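Local coordinates for protein putative oxidoreductase yhhX (Escherichia coli K-12, PDB 3F4L) that is a putative oxidoreductase of the Gfo/Idh/MocA family, possibly an NADP-dependent scyllo-inositol dehydrogenase, at residues V31-R36 with L61-V66; N124-S129 with N315-S320; T255-N260 with P266-D271; L329-E334 with S339-A344. All coordinates share one frame; numbering follows the deposited sequence.

Contact 1 (V31-R36 with L61-V66)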
loop_
_atom_site.group_PDB
_atom_site.type_symbol
_atom_site.label_atom_id
_atom_site.label_comp_id
_atom_site.label_asym_id
_atom_site.label_seq_id
_atom_site.Cartn_x
_atom_site.Cartn_y
_atom_site.Cartn_z
ATOM N N VAL A 31 -38.726 10.408 18.063
ATOM C CA VAL A 31 -38.912 9.028 17.616
ATOM C C VAL A 31 -40.316 8.596 17.997
ATOM O O VAL A 31 -40.591 8.294 19.157
ATOM C CB VAL A 31 -37.870 8.083 18.269
ATOM C CG1 VAL A 31 -38.090 6.638 17.795
ATOM C CG2 VAL A 31 -36.462 8.551 17.900
ATOM N N ALA A 32 -41.202 8.564 17.011
ATOM C CA ALA A 32 -42.597 8.215 17.255
ATOM C C ALA A 32 -42.872 6.725 17.355
ATOM O O ALA A 32 -43.686 6.300 18.171
ATOM C CB ALA A 32 -43.476 8.829 16.174
ATOM N N HIS A 33 -42.196 5.935 16.526
ATOM C CA HIS A 33 -42.401 4.494 16.525
ATOM C C HIS A 33 -41.118 3.732 16.271
ATOM O O HIS A 33 -40.197 4.219 15.622
ATOM C CB HIS A 33 -43.345 4.067 15.402
ATOM C CG HIS A 33 -44.624 4.837 15.341
ATOM N ND1 HIS A 33 -45.711 4.542 16.133
ATOM C CD2 HIS A 33 -44.995 5.878 14.560
ATOM C CE1 HIS A 33 -46.701 5.368 15.841
ATOM N NE2 HIS A 33 -46.291 6.188 14.889
ATOM N N ILE A 34 -41.095 2.511 16.774
ATOM C CA ILE A 34 -39.995 1.609 16.524
ATOM C C ILE A 34 -40.650 0.262 16.304
ATOM O O ILE A 34 -41.249 -0.307 17.213
ATOM C CB ILE A 34 -38.994 1.536 17.682
ATOM C CG1 ILE A 34 -38.150 2.819 17.713
ATOM C CG2 ILE A 34 -38.073 0.315 17.487
ATOM C CD1 ILE A 34 -37.011 2.777 18.723
ATOM N N PHE A 35 -40.576 -0.207 15.063
ATOM C CA PHE A 35 -41.128 -1.491 14.674
ATOM C C PHE A 35 -40.082 -2.572 14.892
ATOM O O PHE A 35 -38.885 -2.326 14.750
ATOM C CB PHE A 35 -41.512 -1.473 13.192
ATOM C CG PHE A 35 -41.722 -2.844 12.597
ATOM C CD1 PHE A 35 -42.956 -3.480 12.693
ATOM C CD2 PHE A 35 -40.675 -3.510 11.963
ATOM C CE1 PHE A 35 -43.138 -4.762 12.164
ATOM C CE2 PHE A 35 -40.846 -4.789 11.434
ATOM C CZ PHE A 35 -42.079 -5.415 11.534
ATOM N N ARG A 36 -40.547 -3.759 15.256
ATOM C CA ARG A 36 -39.691 -4.926 15.438
ATOM C C ARG A 36 -40.588 -6.147 15.353
ATOM O O ARG A 36 -41.726 -6.120 15.821
ATOM C CB ARG A 36 -38.938 -4.898 16.779
ATOM C CG ARG A 36 -39.580 -4.080 17.886
ATOM C CD ARG A 36 -40.225 -4.937 18.945
ATOM N NE ARG A 36 -41.669 -5.028 18.784
ATOM C CZ ARG A 36 -42.541 -4.866 19.774
ATOM N NH1 ARG A 36 -42.120 -4.599 21.001
ATOM N NH2 ARG A 36 -43.837 -4.969 19.537
ATOM N N LEU A 61 -46.206 3.186 9.034
ATOM C CA LEU A 61 -46.302 3.755 7.694
ATOM C C LEU A 61 -47.573 4.564 7.465
ATOM O O LEU A 61 -47.624 5.402 6.563
ATOM C CB LEU A 61 -46.181 2.649 6.643
ATOM C CG LEU A 61 -44.854 1.886 6.681
ATOM C CD1 LEU A 61 -44.794 0.900 5.518
ATOM C CD2 LEU A 61 -43.693 2.870 6.616
ATOM N N ASN A 62 -48.595 4.327 8.280
ATOM C CA ASN A 62 -49.842 5.070 8.140
ATOM C C ASN A 62 -49.871 6.328 8.995
ATOM O O ASN A 62 -50.802 7.126 8.888
ATOM C CB ASN A 62 -51.047 4.191 8.494
ATOM C CG ASN A 62 -51.295 3.112 7.468
ATOM O OD1 ASN A 62 -50.947 3.265 6.296
ATOM N ND2 ASN A 62 -51.913 2.016 7.896
ATOM N N ASP A 63 -48.859 6.508 9.842
ATOM C CA ASP A 63 -48.804 7.691 10.703
ATOM C C ASP A 63 -48.495 8.928 9.859
ATOM O O ASP A 63 -47.422 9.030 9.261
ATOM C CB ASP A 63 -47.727 7.536 11.782
ATOM C CG ASP A 63 -47.786 8.641 12.824
ATOM O OD1 ASP A 63 -48.172 9.779 12.471
ATOM O OD2 ASP A 63 -47.434 8.381 13.996
ATOM N N PRO A 64 -49.442 9.884 9.805
ATOM C CA PRO A 64 -49.334 11.138 9.049
ATOM C C PRO A 64 -48.136 12.003 9.429
ATOM O O PRO A 64 -47.555 12.685 8.583
ATOM C CB PRO A 64 -50.653 11.844 9.366
ATOM C CG PRO A 64 -51.597 10.705 9.606
ATOM C CD PRO A 64 -50.765 9.781 10.450
ATOM N N ASP A 65 -47.768 11.971 10.704
ATOM C CA ASP A 65 -46.668 12.790 11.186
ATOM C C ASP A 65 -45.267 12.213 11.025
ATOM O O ASP A 65 -44.291 12.900 11.309
ATOM C CB ASP A 65 -46.909 13.159 12.648
ATOM C CG ASP A 65 -48.249 13.843 12.855
ATOM O OD1 ASP A 65 -48.517 14.862 12.170
ATOM O OD2 ASP A 65 -49.034 13.357 13.699
ATOM N N VAL A 66 -45.154 10.964 10.577
ATOM C CA VAL A 66 -43.830 10.374 10.377
ATOM C C VAL A 66 -43.288 10.834 9.028
ATOM O O VAL A 66 -43.926 10.620 7.997
ATOM C CB VAL A 66 -43.871 8.824 10.393
ATOM C CG1 VAL A 66 -42.517 8.267 9.953
ATOM C CG2 VAL A 66 -44.207 8.326 11.791
#
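H33 points the edge of its imidazole ring at D63, and the hydrogen bond from NE2 to D63 OD2 is the one polar link between V31-R36 and L61-V66. At 2.6 Å between H33 NE2 and D63 OD2 the bond is short, and with an N-H...O angle of 164° it is nearly straight. OD2 lies almost in the plane of the ring, yet the carboxylate is turned steeply against that ring, the two planes being 71° apart, and it accepts through the anti lone pair, the one pointing away from OD1. D63 reaches the histidine because its CG stands anti to the backbone N (chi1 -171°). The other oxygen, D63 OD1, takes the backbone N of D65 at 2.8 Å, an Asx turn that ties the carboxylate to its own loop. Each oxygen thus has its own partner, and the group is held from two directions. V66 meets the same ring edge with a methyl, V66 CG2 lying 3.8 Å from H33 CD2, and V66 CG2 also approaches A32 CB at 4.5 Å. The type I turn D63-V66 brings acid and valine to the histidine together. In this Rossmann-type parallel sheet, strand 29-35 pairs with strands 3-8 and 52-54, H33 meeting the ring of H52, while the D63-V66 turn leads from helix 58-61 into strand 66-71, on the far side of strand 3-8.

Contact 2 (N124-S129 with N315-S320)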
loop_
_atom_site.group_PDB
_atom_site.type_symbol
_atom_site.label_atom_id
_atom_site.label_comp_id
_atom_site.label_asym_id
_atom_site.label_seq_id
_atom_site.Cartn_x
_atom_site.Cartn_y
_atom_site.Cartn_z
ATOM N N ASN A 124 -22.461 7.255 8.073
ATOM C CA ASN A 124 -22.019 8.008 9.236
ATOM C C ASN A 124 -20.507 8.205 9.319
ATOM O O ASN A 124 -20.046 9.150 9.952
ATOM C CB ASN A 124 -22.533 7.340 10.523
ATOM C CG ASN A 124 -22.046 5.899 10.686
ATOM O OD1 ASN A 124 -22.175 5.079 9.786
ATOM N ND2 ASN A 124 -21.495 5.590 11.856
ATOM N N ARG A 125 -19.726 7.339 8.681
ATOM C CA ARG A 125 -18.274 7.489 8.768
ATOM C C ARG A 125 -17.746 8.686 7.980
ATOM O O ARG A 125 -16.533 8.938 7.922
ATOM C CB ARG A 125 -17.571 6.185 8.357
ATOM C CG ARG A 125 -18.041 4.977 9.196
ATOM C CD ARG A 125 -16.961 3.908 9.396
ATOM N NE ARG A 125 -16.001 4.336 10.405
ATOM C CZ ARG A 125 -15.835 3.762 11.594
ATOM N NH1 ARG A 125 -16.554 2.706 11.946
ATOM N NH2 ARG A 125 -14.968 4.274 12.444
ATOM N N ARG A 126 -18.661 9.436 7.379
ATOM C CA ARG A 126 -18.270 10.636 6.668
ATOM C C ARG A 126 -18.031 11.673 7.745
ATOM O O ARG A 126 -17.511 12.753 7.489
ATOM C CB ARG A 126 -19.383 11.102 5.731
ATOM C CG ARG A 126 -19.475 10.252 4.481
ATOM C CD ARG A 126 -20.354 10.891 3.424
ATOM N NE ARG A 126 -20.385 10.073 2.217
ATOM C CZ ARG A 126 -20.808 10.513 1.036
ATOM N NH1 ARG A 126 -21.233 11.761 0.915
ATOM N NH2 ARG A 126 -20.789 9.712 -0.019
ATOM N N PHE A 127 -18.419 11.327 8.965
ATOM C CA PHE A 127 -18.232 12.223 10.086
ATOM C C PHE A 127 -17.298 11.636 11.142
ATOM O O PHE A 127 -17.401 11.972 12.313
ATOM C CB PHE A 127 -19.595 12.599 10.688
ATOM C CG PHE A 127 -20.508 13.266 9.704
ATOM C CD1 PHE A 127 -20.168 14.501 9.153
ATOM C CD2 PHE A 127 -21.663 12.636 9.265
ATOM C CE1 PHE A 127 -20.962 15.094 8.174
ATOM C CE2 PHE A 127 -22.471 13.222 8.279
ATOM C CZ PHE A 127 -22.117 14.453 7.734
ATOM N N ASP A 128 -16.402 10.744 10.714
ATOM C CA ASP A 128 -15.393 10.164 11.605
ATOM C C ASP A 128 -14.334 11.255 11.751
ATOM O O ASP A 128 -13.974 11.903 10.761
ATOM C CB ASP A 128 -14.742 8.923 10.984
ATOM C CG ASP A 128 -15.353 7.628 11.485
ATOM O OD1 ASP A 128 -16.083 7.655 12.511
ATOM O OD2 ASP A 128 -15.084 6.575 10.866
ATOM N N SER A 129 -13.834 11.463 12.968
ATOM C CA SER A 129 -12.834 12.502 13.206
ATOM C C SER A 129 -11.557 12.318 12.389
ATOM O O SER A 129 -11.003 13.288 11.892
ATOM C CB SER A 129 -12.472 12.582 14.695
ATOM O OG SER A 129 -11.959 11.355 15.146
ATOM N N ASN A 315 -29.212 16.350 -0.392
ATOM C CA ASN A 315 -28.918 15.256 0.533
ATOM C C ASN A 315 -27.405 15.178 0.744
ATOM O O ASN A 315 -26.639 15.465 -0.178
ATOM C CB ASN A 315 -29.447 13.945 -0.044
ATOM C CG ASN A 315 -29.395 12.802 0.952
ATOM O OD1 ASN A 315 -29.975 12.881 2.037
ATOM N ND2 ASN A 315 -28.698 11.731 0.589
ATOM N N TYR A 316 -26.975 14.779 1.941
ATOM C CA TYR A 316 -25.543 14.714 2.238
ATOM C C TYR A 316 -24.789 13.720 1.365
ATOM O O TYR A 316 -23.594 13.889 1.114
ATOM C CB TYR A 316 -25.303 14.413 3.729
ATOM C CG TYR A 316 -25.515 12.972 4.160
ATOM C CD1 TYR A 316 -26.761 12.352 4.035
ATOM C CD2 TYR A 316 -24.471 12.239 4.726
ATOM C CE1 TYR A 316 -26.961 11.042 4.463
ATOM C CE2 TYR A 316 -24.659 10.922 5.158
ATOM C CZ TYR A 316 -25.907 10.335 5.024
ATOM O OH TYR A 316 -26.099 9.044 5.460
ATOM N N VAL A 317 -25.486 12.687 0.902
ATOM C CA VAL A 317 -24.883 11.685 0.029
ATOM C C VAL A 317 -25.491 11.825 -1.370
ATOM O O VAL A 317 -26.718 11.848 -1.521
ATOM C CB VAL A 317 -25.154 10.244 0.533
ATOM C CG1 VAL A 317 -24.584 9.230 -0.452
ATOM C CG2 VAL A 317 -24.521 10.037 1.903
ATOM N N LYS A 318 -24.648 11.911 -2.392
ATOM C CA LYS A 318 -25.158 12.030 -3.750
ATOM C C LYS A 318 -25.510 10.650 -4.306
ATOM O O LYS A 318 -24.841 9.654 -4.002
ATOM C CB LYS A 318 -24.123 12.699 -4.663
ATOM C CG LYS A 318 -23.608 14.038 -4.148
ATOM C CD LYS A 318 -22.873 14.818 -5.234
ATOM C CE LYS A 318 -21.687 14.054 -5.790
ATOM N NZ LYS A 318 -21.035 14.813 -6.892
ATOM N N GLU A 319 -26.560 10.607 -5.125
ATOM C CA GLU A 319 -27.021 9.366 -5.750
ATOM C C GLU A 319 -25.872 8.664 -6.481
ATOM O O GLU A 319 -25.685 7.455 -6.341
ATOM C CB GLU A 319 -28.168 9.676 -6.735
ATOM C CG GLU A 319 -28.860 8.456 -7.358
ATOM C CD GLU A 319 -29.991 8.845 -8.327
ATOM O OE1 GLU A 319 -30.831 9.692 -7.945
ATOM O OE2 GLU A 319 -30.047 8.301 -9.459
ATOM N N SER A 320 -25.103 9.428 -7.254
ATOM C CA SER A 320 -23.987 8.868 -8.011
ATOM C C SER A 320 -22.938 8.204 -7.125
ATOM O O SER A 320 -22.321 7.225 -7.524
ATOM C CB SER A 320 -23.316 9.948 -8.870
ATOM O OG SER A 320 -22.744 10.975 -8.078
#
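R126 reaches across to V317 and the carbonyl of Y316, its CB directed toward N315-S320. From CB the chain turns so that CG lies anti to the carbonyl carbon (chi1 -76°), then runs extended through CD to NE, carrying the charged end well out from the backbone. R126 NE comes 4.1 Å from V317 CG2 and forms a salt bridge with D181. At CZ the guanidinium lies flat against the valine: V317 CG2 sits 3.8 Å above the R126 guanidinium plane, over its centre, and the two side chains cross at about a right angle. R126 NH1 lies 3.2 Å from Y316 O, but the angle is too poor for a hydrogen bond. R126 NH2 has V317 CG1 at 3.8 Å and a salt bridge to E321. Two acids thus fix the rotation of a buried guanidinium whose face rests on a methyl. Alongside, F127 CE2 meets Y316 CD2 at 4.2 Å, and the Y316 hydroxyl bonds to the backbone N of Q123. The contact joins the loop after strand 119-121 of the Rossmann-type sheet, the dinucleotide-binding fold of the Gfo/Idh/MocA family, to the lead-in to helix 319-331 in the C-terminal alpha/beta part.

Contact 3 (T255-N260 with P266-D271)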
loop_
_atom_site.group_PDB
_atom_site.type_symbol
_atom_site.label_atom_id
_atom_site.label_comp_id
_atom_site.label_asym_id
_atom_site.label_seq_id
_atom_site.Cartn_x
_atom_site.Cartn_y
_atom_site.Cartn_z
ATOM N N THR A 255 -15.634 3.604 20.355
ATOM C CA THR A 255 -14.986 3.176 21.589
ATOM C C THR A 255 -15.791 3.693 22.784
ATOM O O THR A 255 -16.045 2.957 23.732
ATOM C CB THR A 255 -13.521 3.694 21.665
ATOM O OG1 THR A 255 -12.756 3.103 20.604
ATOM C CG2 THR A 255 -12.882 3.332 23.000
ATOM N N SER A 256 -16.214 4.951 22.734
ATOM C CA SER A 256 -16.995 5.498 23.838
ATOM C C SER A 256 -18.346 4.793 23.968
ATOM O O SER A 256 -18.758 4.423 25.078
ATOM C CB SER A 256 -17.226 6.992 23.647
ATOM O OG SER A 256 -15.998 7.690 23.650
ATOM N N LEU A 257 -19.037 4.626 22.839
ATOM C CA LEU A 257 -20.339 3.977 22.834
ATOM C C LEU A 257 -20.264 2.596 23.479
ATOM O O LEU A 257 -21.111 2.249 24.301
ATOM C CB LEU A 257 -20.885 3.870 21.400
ATOM C CG LEU A 257 -21.274 5.192 20.732
ATOM C CD1 LEU A 257 -21.724 4.953 19.290
ATOM C CD2 LEU A 257 -22.388 5.859 21.532
ATOM N N LYS A 258 -19.242 1.820 23.122
ATOM C CA LYS A 258 -19.067 0.484 23.691
ATOM C C LYS A 258 -18.769 0.538 25.185
ATOM O O LYS A 258 -19.103 -0.388 25.921
ATOM C CB LYS A 258 -17.933 -0.263 22.983
ATOM C CG LYS A 258 -18.350 -0.951 21.705
ATOM C CD LYS A 258 -17.223 -1.801 21.148
ATOM C CE LYS A 258 -17.761 -2.796 20.135
ATOM N NZ LYS A 258 -18.739 -3.742 20.765
ATOM N N ALA A 259 -18.135 1.622 25.621
ATOM C CA ALA A 259 -17.781 1.807 27.024
ATOM C C ALA A 259 -18.944 2.402 27.809
ATOM O O ALA A 259 -18.803 2.760 28.978
ATOM C CB ALA A 259 -16.560 2.709 27.138
ATOM N N ASN A 260 -20.088 2.514 27.147
ATOM C CA ASN A 260 -21.303 3.042 27.757
ATOM C C ASN A 260 -21.260 4.538 28.056
ATOM O O ASN A 260 -21.818 4.999 29.051
ATOM C CB ASN A 260 -21.638 2.247 29.030
ATOM C CG ASN A 260 -23.057 2.490 29.514
ATOM O OD1 ASN A 260 -23.992 2.572 28.714
ATOM N ND2 ASN A 260 -23.229 2.589 30.831
ATOM N N PRO A 266 -19.549 14.081 29.280
ATOM C CA PRO A 266 -18.127 14.420 29.384
ATOM C C PRO A 266 -17.217 13.251 29.004
ATOM O O PRO A 266 -17.424 12.121 29.445
ATOM C CB PRO A 266 -17.980 14.835 30.850
ATOM C CG PRO A 266 -19.050 14.035 31.540
ATOM C CD PRO A 266 -20.212 14.178 30.592
ATOM N N GLY A 267 -16.220 13.531 28.168
ATOM C CA GLY A 267 -15.287 12.499 27.751
ATOM C C GLY A 267 -15.694 11.692 26.530
ATOM O O GLY A 267 -14.931 10.840 26.077
ATOM N N PHE A 268 -16.883 11.949 25.989
ATOM C CA PHE A 268 -17.344 11.197 24.816
ATOM C C PHE A 268 -16.367 11.345 23.655
ATOM O O PHE A 268 -15.979 12.455 23.297
ATOM C CB PHE A 268 -18.726 11.675 24.345
ATOM C CG PHE A 268 -19.302 10.848 23.212
ATOM C CD1 PHE A 268 -19.719 9.534 23.434
ATOM C CD2 PHE A 268 -19.392 11.369 21.919
ATOM C CE1 PHE A 268 -20.216 8.747 22.384
ATOM C CE2 PHE A 268 -19.888 10.589 20.861
ATOM C CZ PHE A 268 -20.298 9.277 21.097
ATOM N N ALA A 269 -15.969 10.221 23.078
ATOM C CA ALA A 269 -15.050 10.221 21.951
ATOM C C ALA A 269 -13.758 10.990 22.232
ATOM O O ALA A 269 -13.190 11.602 21.330
ATOM C CB ALA A 269 -15.750 10.791 20.711
ATOM N N ALA A 270 -13.301 10.961 23.483
ATOM C CA ALA A 270 -12.058 11.641 23.856
ATOM C C ALA A 270 -10.956 11.070 22.972
ATOM O O ALA A 270 -10.808 9.860 22.868
ATOM C CB ALA A 270 -11.729 11.398 25.340
ATOM N N ASP A 271 -10.185 11.945 22.338
ATOM C CA ASP A 271 -9.126 11.505 21.435
ATOM C C ASP A 271 -7.842 12.286 21.708
ATOM O O ASP A 271 -7.858 13.513 21.769
ATOM C CB ASP A 271 -9.581 11.740 19.989
ATOM C CG ASP A 271 -8.766 10.964 18.975
ATOM O OD1 ASP A 271 -7.532 10.852 19.151
ATOM O OD2 ASP A 271 -9.369 10.478 17.989
#
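S256, near the C-terminal end of helix 253-258, holds A269 of the returning loop through a side-chain-to-backbone hydrogen bond, just where the helix closes with a Schellman motif. In that motif N260, with positive phi, is the C-prime residue: N260 N bonds to L257 O and I261 N to S256 O. The chain then doubles back, and the type II turn G267-A270 comes alongside the helix in the C-terminal alpha/beta domain, with S256 and A269 nearest each other at 5.4 Å between their CA atoms. G267 takes a positive phi (88°) at the start of the turn. The turn is closed by the backbone bond from A270 N to G267 O.

F268, the second residue of that turn, has CG anti to its backbone N (chi1 -175°), and this carries the ring back to the helix although its CB does not point there. F268 CD1 lies 3.6 Å from S256 CB. The leucine comes to the ring from the edge, near the ring plane, L257 CD2 standing 3.7 Å from F268 CE1. Y21 of helix 12-22 touches both L257 and F268, so the pair also faces the Rossmann-type half of the chain. I261 and P263, in the connecting loop, add to the packing round the phenylalanine. The polar bond of the contact runs from A269 N to S256 OG, 2.6 Å long with an N-H...O angle of 146°.

Contact 4 (L329-E334 with S339-A344)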
loop_
_atom_site.group_PDB
_atom_site.type_symbol
_atom_site.label_atom_id
_atom_site.label_comp_id
_atom_site.label_asym_id
_atom_site.label_seq_id
_atom_site.Cartn_x
_atom_site.Cartn_y
_atom_site.Cartn_z
ATOM N N LEU A 329 -18.156 -2.553 -5.531
ATOM C CA LEU A 329 -18.214 -3.749 -4.703
ATOM C C LEU A 329 -18.570 -4.987 -5.538
ATOM O O LEU A 329 -17.907 -6.026 -5.439
ATOM C CB LEU A 329 -19.240 -3.559 -3.574
ATOM C CG LEU A 329 -18.816 -2.592 -2.462
ATOM C CD1 LEU A 329 -19.958 -2.370 -1.483
ATOM C CD2 LEU A 329 -17.593 -3.173 -1.742
ATOM N N GLU A 330 -19.598 -4.867 -6.371
ATOM C CA GLU A 330 -20.036 -5.983 -7.210
ATOM C C GLU A 330 -18.959 -6.461 -8.165
ATOM O O GLU A 330 -18.687 -7.654 -8.259
ATOM C CB GLU A 330 -21.271 -5.602 -8.039
ATOM C CG GLU A 330 -22.502 -5.212 -7.237
ATOM C CD GLU A 330 -23.756 -5.130 -8.101
ATOM O OE1 GLU A 330 -23.703 -4.491 -9.178
ATOM O OE2 GLU A 330 -24.795 -5.704 -7.699
ATOM N N ARG A 331 -18.349 -5.523 -8.882
ATOM C CA ARG A 331 -17.324 -5.870 -9.853
ATOM C C ARG A 331 -16.043 -6.427 -9.234
ATOM O O ARG A 331 -15.156 -6.887 -9.948
ATOM C CB ARG A 331 -17.019 -4.661 -10.743
ATOM C CG ARG A 331 -18.240 -4.202 -11.554
ATOM C CD ARG A 331 -17.837 -3.311 -12.723
ATOM N NE ARG A 331 -16.975 -4.034 -13.650
ATOM C CZ ARG A 331 -16.385 -3.491 -14.710
ATOM N NH1 ARG A 331 -16.560 -2.204 -14.982
ATOM N NH2 ARG A 331 -15.621 -4.239 -15.498
ATOM N N GLY A 332 -15.956 -6.403 -7.910
ATOM C CA GLY A 332 -14.780 -6.943 -7.260
ATOM C C GLY A 332 -14.821 -8.460 -7.350
ATOM O O GLY A 332 -13.796 -9.130 -7.245
ATOM N N PHE A 333 -16.018 -9.000 -7.555
ATOM C CA PHE A 333 -16.204 -10.443 -7.657
ATOM C C PHE A 333 -16.565 -10.847 -9.091
ATOM O O PHE A 333 -17.048 -11.950 -9.344
ATOM C CB PHE A 333 -17.284 -10.885 -6.659
ATOM C CG PHE A 333 -16.913 -10.616 -5.229
ATOM C CD1 PHE A 333 -16.013 -11.439 -4.561
ATOM C CD2 PHE A 333 -17.399 -9.491 -4.573
ATOM C CE1 PHE A 333 -15.599 -11.141 -3.267
ATOM C CE2 PHE A 333 -16.987 -9.187 -3.278
ATOM C CZ PHE A 333 -16.085 -10.015 -2.625
ATOM N N GLU A 334 -16.306 -9.938 -10.022
ATOM C CA GLU A 334 -16.583 -10.162 -11.435
ATOM C C GLU A 334 -15.658 -11.256 -11.961
ATOM O O GLU A 334 -16.073 -12.119 -12.734
ATOM C CB GLU A 334 -16.357 -8.862 -12.205
ATOM C CG GLU A 334 -16.895 -8.853 -13.612
ATOM C CD GLU A 334 -16.783 -7.484 -14.242
ATOM O OE1 GLU A 334 -15.645 -7.041 -14.506
ATOM O OE2 GLU A 334 -17.833 -6.847 -14.457
ATOM N N SER A 339 -7.536 -8.522 -9.729
ATOM C CA SER A 339 -8.038 -8.080 -11.025
ATOM C C SER A 339 -8.150 -6.561 -11.102
ATOM O O SER A 339 -8.083 -5.864 -10.091
ATOM C CB SER A 339 -9.411 -8.699 -11.308
ATOM O OG SER A 339 -10.429 -8.098 -10.520
ATOM N N THR A 340 -8.319 -6.050 -12.313
ATOM C CA THR A 340 -8.473 -4.619 -12.513
ATOM C C THR A 340 -9.646 -4.417 -13.465
ATOM O O THR A 340 -9.925 -5.273 -14.310
ATOM C CB THR A 340 -7.204 -3.991 -13.122
ATOM O OG1 THR A 340 -6.073 -4.290 -12.294
ATOM C CG2 THR A 340 -7.354 -2.481 -13.220
ATOM N N VAL A 341 -10.343 -3.298 -13.312
ATOM C CA VAL A 341 -11.480 -2.986 -14.165
ATOM C C VAL A 341 -11.540 -1.487 -14.427
ATOM O O VAL A 341 -11.015 -0.680 -13.653
ATOM C CB VAL A 341 -12.819 -3.396 -13.509
ATOM C CG1 VAL A 341 -12.784 -4.871 -13.106
ATOM C CG2 VAL A 341 -13.089 -2.519 -12.299
ATOM N N THR A 342 -12.177 -1.125 -15.532
ATOM C CA THR A 342 -12.358 0.270 -15.888
ATOM C C THR A 342 -13.846 0.546 -15.721
ATOM O O THR A 342 -14.684 -0.257 -16.137
ATOM C CB THR A 342 -11.945 0.539 -17.348
ATOM O OG1 THR A 342 -12.701 -0.308 -18.220
ATOM C CG2 THR A 342 -10.469 0.249 -17.540
ATOM N N LEU A 343 -14.175 1.663 -15.083
ATOM C CA LEU A 343 -15.570 2.026 -14.867
ATOM C C LEU A 343 -16.108 2.912 -15.983
ATOM O O LEU A 343 -15.509 3.934 -16.320
ATOM C CB LEU A 343 -15.733 2.771 -13.538
ATOM C CG LEU A 343 -15.828 1.984 -12.236
ATOM C CD1 LEU A 343 -14.579 1.178 -12.035
ATOM C CD2 LEU A 343 -16.040 2.957 -11.077
ATOM N N ALA A 344 -17.241 2.520 -16.555
ATOM C CA ALA A 344 -17.856 3.319 -17.607
ATOM C C ALA A 344 -18.450 4.518 -16.879
ATOM O O ALA A 344 -18.598 5.609 -17.437
ATOM C CB ALA A 344 -18.951 2.521 -18.298
HETATM O O HOH W 1 -13.099 -8.207 -11.144
HETATM O O HOH W 2 -13.251 -3.400 -17.185
HETATM O O HOH W 3 -11.291 -9.475 -8.300
#
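R331 lays its guanidinium against V341 and donates a hydrogen bond to the backbone beyond it. V341 CB stands over one face, offset toward the rim, 3.5 Å from R331 NH2. From R331 NH1 a hydrogen bond of 2.9 Å reaches T342 O; the angle at hydrogen is a bent 136°, and the donor lies above the carbonyl plane. A bend at chi3 (62°) turns the end of the arginine to this position.

The next shell holds the guanidinium in place. E334 comes in at its edge: E334 OE1 takes R331 NH2 at 3.0 Å through its syn lone pair, almost exactly in the guanidinium plane, while the bonds from NE to the carboxylate are weak. E334 OE1 also touches V341 CG1 at 3.9 Å. Waters complete the join. One accepts from both R331 NH2 and T342 N; another donates to R331 O and to S339 OG, 2.7 Å from each; a third links G332 O to S339 OG. Through these last two waters S339 OG is linked to the carbonyls of R331 and G332.

Further out, strand 339-342 pairs with strand 192-198 as the outermost strand of the mixed sheet within this chain, and T340 OG1 is hydrogen-bonded to T340 OG1 of the second subunit. This is a helix-turn-strand connection of the C-terminal alpha/beta domain, in which the type I turn R331-E334 leads the chain out of the helix and toward the strand.

In the fold
Contacts 1, 2 and 3 are partly buried; contact 4 lies at the surface, with waters and the second subunit close by. Contact 1 belongs to the Rossmann-type part, contacts 3 and 4 to the C-terminal domain. Contact 2, its centre about 7 Å from the centre of the chain, uses the start of helix 319-331 and contact 4 its other end. Contact 3 is nested in the loop closed by contact 2, touching it through S129 and D271. Contact 1 rests on a histidine-carboxylate bond, contact 3 on a serine-to-backbone bond beside an aromatic-aliphatic pair. Both arginines lay a guanidinium face on a valine, but buried R126 is held by acids outside contact 2, R331 by one within contact 4.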